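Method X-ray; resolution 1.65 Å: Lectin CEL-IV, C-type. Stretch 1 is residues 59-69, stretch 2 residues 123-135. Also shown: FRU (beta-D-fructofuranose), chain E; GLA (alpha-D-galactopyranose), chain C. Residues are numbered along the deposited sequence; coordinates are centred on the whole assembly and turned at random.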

# COMPACT_ATOMS: atom_id res chain seq x y z
N SER A 59 5.72 11.00 -15.95
CA SER A 59 4.50 10.17 -16.19
C SER A 59 4.45 9.79 -17.67
O SER A 59 4.12 8.65 -18.02
N GLN A 60 4.82 10.72 -18.56
CA GLN A 60 4.81 10.42 -19.96
C GLN A 60 5.80 9.30 -20.24
O GLN A 60 5.51 8.42 -21.04
N ALA A 61 6.97 9.36 -19.61
CA ALA A 61 7.99 8.35 -19.82
C ALA A 61 7.48 7.00 -19.32
O ALA A 61 7.71 5.98 -19.97
N PHE A 62 6.80 7.01 -18.18
CA PHE A 62 6.28 5.75 -17.61
C PHE A 62 5.26 5.13 -18.55
O PHE A 62 5.33 3.93 -18.86
N LEU A 63 4.29 5.92 -19.01
CA LEU A 63 3.26 5.36 -19.89
C LEU A 63 3.79 4.88 -21.24
O LEU A 63 3.34 3.87 -21.78
N THR A 64 4.80 5.59 -21.77
CA THR A 64 5.45 5.14 -22.99
C THR A 64 6.11 3.76 -22.78
O THR A 64 5.97 2.86 -23.63
N GLU A 65 6.78 3.61 -21.63
CA GLU A 65 7.50 2.37 -21.33
C GLU A 65 6.44 1.27 -21.12
O GLU A 65 6.65 0.12 -21.54
N LEU A 66 5.33 1.62 -20.49
CA LEU A 66 4.23 0.66 -20.35
C LEU A 66 3.77 0.14 -21.70
O LEU A 66 3.64 -1.10 -21.93
N VAL A 67 3.55 1.06 -22.65
CA VAL A 67 3.10 0.65 -23.96
C VAL A 67 4.17 -0.14 -24.72
O VAL A 67 3.87 -1.22 -25.30
N LYS A 68 5.41 0.36 -24.71
CA LYS A 68 6.43 -0.25 -25.55
C LYS A 68 6.86 -1.58 -25.01
O LYS A 68 7.14 -2.48 -25.81
N THR A 69 6.93 -1.72 -23.69
CA THR A 69 7.25 -3.06 -23.14
C THR A 69 6.08 -4.04 -23.27
O THR A 69 6.32 -5.27 -23.32
N ALA A 123 -3.59 10.48 -28.54
CA ALA A 123 -3.15 9.11 -28.36
C ALA A 123 -1.65 9.12 -28.19
O ALA A 123 -0.92 9.90 -28.86
N ILE A 124 -1.16 8.25 -27.32
CA ILE A 124 0.28 7.97 -27.27
C ILE A 124 0.62 7.26 -28.56
O ILE A 124 0.02 6.24 -28.89
N ALA A 125 1.57 7.79 -29.31
CA ALA A 125 1.94 7.17 -30.58
C ALA A 125 3.29 6.49 -30.33
O ALA A 125 4.33 7.14 -30.36
N ALA A 126 3.29 5.18 -30.06
CA ALA A 126 4.51 4.53 -29.57
C ALA A 126 5.45 4.03 -30.64
O ALA A 126 6.55 3.48 -30.33
N GLY A 127 5.04 4.16 -31.91
CA GLY A 127 5.94 3.86 -33.02
C GLY A 127 7.17 4.73 -33.00
O GLY A 127 7.21 5.78 -32.35
N ASP A 128 8.18 4.33 -33.76
CA ASP A 128 9.48 5.01 -33.72
C ASP A 128 9.46 6.43 -34.27
O ASP A 128 10.35 7.19 -33.94
N TYR A 129 8.45 6.79 -35.05
CA TYR A 129 8.37 8.16 -35.58
C TYR A 129 8.18 9.16 -34.44
O TYR A 129 8.69 10.27 -34.47
N SER A 130 7.42 8.75 -33.43
CA SER A 130 6.91 9.66 -32.39
C SER A 130 7.44 9.35 -30.99
O SER A 130 7.42 10.22 -30.10
N ARG A 131 7.96 8.13 -30.81
CA ARG A 131 8.61 7.72 -29.54
C ARG A 131 7.71 7.90 -28.32
O ARG A 131 8.18 8.20 -27.23
N GLY A 132 6.41 7.68 -28.53
CA GLY A 132 5.42 7.75 -27.44
C GLY A 132 4.74 9.11 -27.30
O GLY A 132 3.70 9.25 -26.65
N PHE A 133 5.32 10.17 -27.86
CA PHE A 133 4.66 11.45 -27.73
C PHE A 133 3.35 11.45 -28.52
O PHE A 133 3.11 10.54 -29.36
N TRP A 134 2.51 12.45 -28.27
CA TRP A 134 1.09 12.30 -28.65
C TRP A 134 0.78 12.75 -30.07
O TRP A 134 1.36 13.75 -30.56
N ALA A 135 -0.17 12.06 -30.69
CA ALA A 135 -0.76 12.50 -31.96
C ALA A 135 -2.22 12.79 -31.69
O ALA A 135 -2.83 12.14 -30.82

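The contact between helix 59-69 and the 123-135 hairpin of the C-type lectin CEL-IV is a small, mixed one, in which a short apolar seam gives way at its exposed margin to charged groups joined through water. It illustrates a general principle: a helix laid against a hairpin presents residues three or four apart, and here Gln60, Leu63, Thr64, Val67 and Lys68 supply the whole helical side of the contact.

The apolar seam comes first. Leu63 (chi1 m, chi2 t) and Val67 (chi1 t) both point toward the hairpin, one helical turn apart, and Ile124 (chi1 m, chi2 t) points back at them from its strand. Leu63 CB lies 3.8 Å from Ile124 CD1, while Val67 CG2 sits 4.4 Å from Ile124 CG2. Val67 also reaches Ala126, with 3.5 Å between Val67 CG1 and Ala126 CB.

Gln60 (chi1 t, chi2 p) also points toward the hairpin and is buried, its side-chain end lying close to Gly132, Phe133 and the ring edge of Trp134. The Trp134 side chain (chi1 m) starts sideways, yet its indole end comes nearer to the helix.

The closest backbone approach falls at Thr64 and Gly132, whose CA atoms are 5.2 Å apart. Gly132, within the type I' turn from Ser130 to Phe133, makes this possible: a CB there would come within 2.4 Å of Thr64 OG1, and the backbone angles by themselves call for glycine. Thr64 (chi1 m) donates its hydroxyl to its own helix, 2.9 Å from OG1 to Gln60 O. Thr64 OG1 also accepts from water 1 at 3.0 Å, and that water donates to Arg131 O at 2.9 Å, bridging helix and turn.

Toward solvent, the partly exposed Lys68 (m, t, p, t) leaves the helix sideways, but its end comes nearer to the hairpin, with Lys68 CG 4.0 Å from Ala126 CB. Lys68 NZ stands 4.2 Å from Asp128 OD2, beyond a salt bridge, so water carries the link: water 3 accepts from Lys68 NZ at 2.9 Å and donates to Ala126 O at 2.7 Å and Asp128 OD2 at 2.8 Å, and water 4 makes a second bridge from NZ to OD2. Arg131 NH1 comes within 3.7 Å of Lys68 NZ, a like-charge pair beside the same carboxylate, whose OD2 is 3.4 Å from Arg131 NH1 in a salt bridge of charges alone.

The sugars lie outside this interface; fructose O1 donates to Tyr129 OH at 3.2 Å.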

# COMPACT_ATOMS: atom_id res chain seq x y z
CB SER A 59 3.22 10.94 -15.83
OG SER A 59 3.17 11.17 -14.42
CB GLN A 60 5.17 11.71 -20.78
CG GLN A 60 5.48 11.46 -22.27
CD GLN A 60 4.33 10.92 -23.07
OE1 GLN A 60 4.53 10.39 -24.17
NE2 GLN A 60 3.12 11.07 -22.56
CB ALA A 61 9.28 8.70 -19.12
CB PHE A 62 5.66 5.96 -16.24
CG PHE A 62 4.85 4.77 -15.82
CD1 PHE A 62 3.46 4.81 -15.84
CD2 PHE A 62 5.49 3.61 -15.43
CE1 PHE A 62 2.72 3.68 -15.48
CE2 PHE A 62 4.76 2.51 -15.07
CZ PHE A 62 3.40 2.52 -15.10
CB LEU A 63 2.04 6.29 -20.04
CG LEU A 63 1.30 6.60 -18.72
CD1 LEU A 63 0.28 7.70 -18.91
CD2 LEU A 63 0.59 5.26 -18.13
CB THR A 64 6.49 6.16 -23.45
OG1 THR A 64 5.79 7.36 -23.75
CG2 THR A 64 7.15 5.67 -24.74
CB GLU A 65 8.38 2.54 -20.10
CG GLU A 65 9.13 1.23 -19.77
CD GLU A 65 10.37 1.41 -18.89
OE1 GLU A 65 10.44 2.38 -18.10
OE2 GLU A 65 11.26 0.54 -19.00
CB LEU A 66 3.07 1.25 -19.54
CG LEU A 66 1.85 0.32 -19.32
CD1 LEU A 66 2.22 -1.01 -18.65
CD2 LEU A 66 0.76 1.05 -18.54
CB VAL A 67 2.62 1.88 -24.79
CG1 VAL A 67 2.33 1.49 -26.25
CG2 VAL A 67 1.38 2.50 -24.16
CB LYS A 68 7.62 0.67 -25.76
CG LYS A 68 7.25 1.88 -26.63
CD LYS A 68 8.47 2.69 -27.04
CE LYS A 68 9.43 1.87 -27.88
NZ LYS A 68 10.61 2.73 -28.26
CB THR A 69 7.71 -3.01 -21.67
OG1 THR A 69 6.66 -2.51 -20.84
CG2 THR A 69 8.95 -2.14 -21.53
CB ALA A 123 -3.51 8.26 -29.58
CB ILE A 124 0.63 7.08 -26.04
CG1 ILE A 124 0.61 7.96 -24.77
CG2 ILE A 124 2.01 6.35 -26.21
CD1 ILE A 124 0.70 7.17 -23.44
CB ALA A 125 2.01 8.23 -31.69
CB ALA A 126 4.16 3.36 -28.61
CB ASP A 128 10.56 4.21 -34.42
CG ASP A 128 10.94 2.96 -33.68
OD1 ASP A 128 11.54 2.08 -34.31
OD2 ASP A 128 10.66 2.84 -32.47
CB TYR A 129 7.22 8.27 -36.60
CG TYR A 129 7.16 9.63 -37.24
CD1 TYR A 129 8.18 10.05 -38.08
CD2 TYR A 129 6.10 10.50 -36.98
CE1 TYR A 129 8.18 11.31 -38.66
CE2 TYR A 129 6.08 11.78 -37.56
CZ TYR A 129 7.12 12.15 -38.41
OH TYR A 129 7.13 13.38 -39.00
CB SER A 130 5.37 9.59 -32.42
OG SER A 130 4.96 8.24 -32.80
CB ARG A 131 9.94 8.48 -29.35
CG ARG A 131 10.96 8.22 -30.45
CD ARG A 131 11.63 6.86 -30.27
NE ARG A 131 12.46 6.51 -31.43
CZ ARG A 131 13.07 5.33 -31.56
NH1 ARG A 131 12.99 4.43 -30.58
NH2 ARG A 131 13.78 5.08 -32.65
CB PHE A 133 5.64 12.57 -28.21
CG PHE A 133 6.82 12.73 -27.29
CD1 PHE A 133 8.10 12.39 -27.72
CD2 PHE A 133 6.64 13.18 -25.99
CE1 PHE A 133 9.20 12.53 -26.86
CE2 PHE A 133 7.73 13.31 -25.12
CZ PHE A 133 9.01 12.96 -25.57
CB TRP A 134 0.15 13.04 -27.71
CG TRP A 134 0.47 12.93 -26.27
CD1 TRP A 134 1.08 11.88 -25.65
CD2 TRP A 134 0.18 13.90 -25.26
NE1 TRP A 134 1.20 12.15 -24.30
CE2 TRP A 134 0.65 13.38 -24.03
CE3 TRP A 134 -0.49 15.16 -25.27
CZ2 TRP A 134 0.55 14.10 -22.80
CZ3 TRP A 134 -0.59 15.87 -24.05
CH2 TRP A 134 -0.07 15.33 -22.83
CB ALA A 135 -0.65 11.41 -33.02
C1 FRU E . 6.51 11.81 -42.46
C2 FRU E . 5.02 12.19 -42.45
C3 FRU E . 4.72 13.29 -43.47
C4 FRU E . 3.48 13.95 -42.90
C5 FRU E . 3.61 13.77 -41.38
C6 FRU E . 2.29 13.33 -40.78
O1 FRU E . 7.31 12.95 -42.12
O2 FRU E . 4.21 11.03 -42.72
O3 FRU E . 4.50 12.79 -44.80
O4 FRU E . 3.37 15.34 -43.26
O5 FRU E . 4.62 12.75 -41.18
O6 FRU E . 1.61 14.47 -40.24
C1 GLA C . -1.35 11.15 -39.75
C2 GLA C . -1.53 12.61 -39.31
C3 GLA C . -0.66 12.99 -38.12
C4 GLA C . -0.85 12.01 -36.96
C5 GLA C . -0.70 10.57 -37.49
C6 GLA C . -0.96 9.50 -36.41
O2 GLA C . -1.19 13.50 -40.39
O3 GLA C . -0.97 14.33 -37.72
O4 GLA C . -2.17 12.21 -36.46
O5 GLA C . -1.61 10.32 -38.58
O6 GLA C . -2.34 9.59 -36.04
O HOH W 1 7.28 9.65 -24.92
O HOH W 2 12.89 4.94 -27.39
O HOH W 3 9.15 4.02 -30.39
O HOH W 4 11.86 1.27 -30.38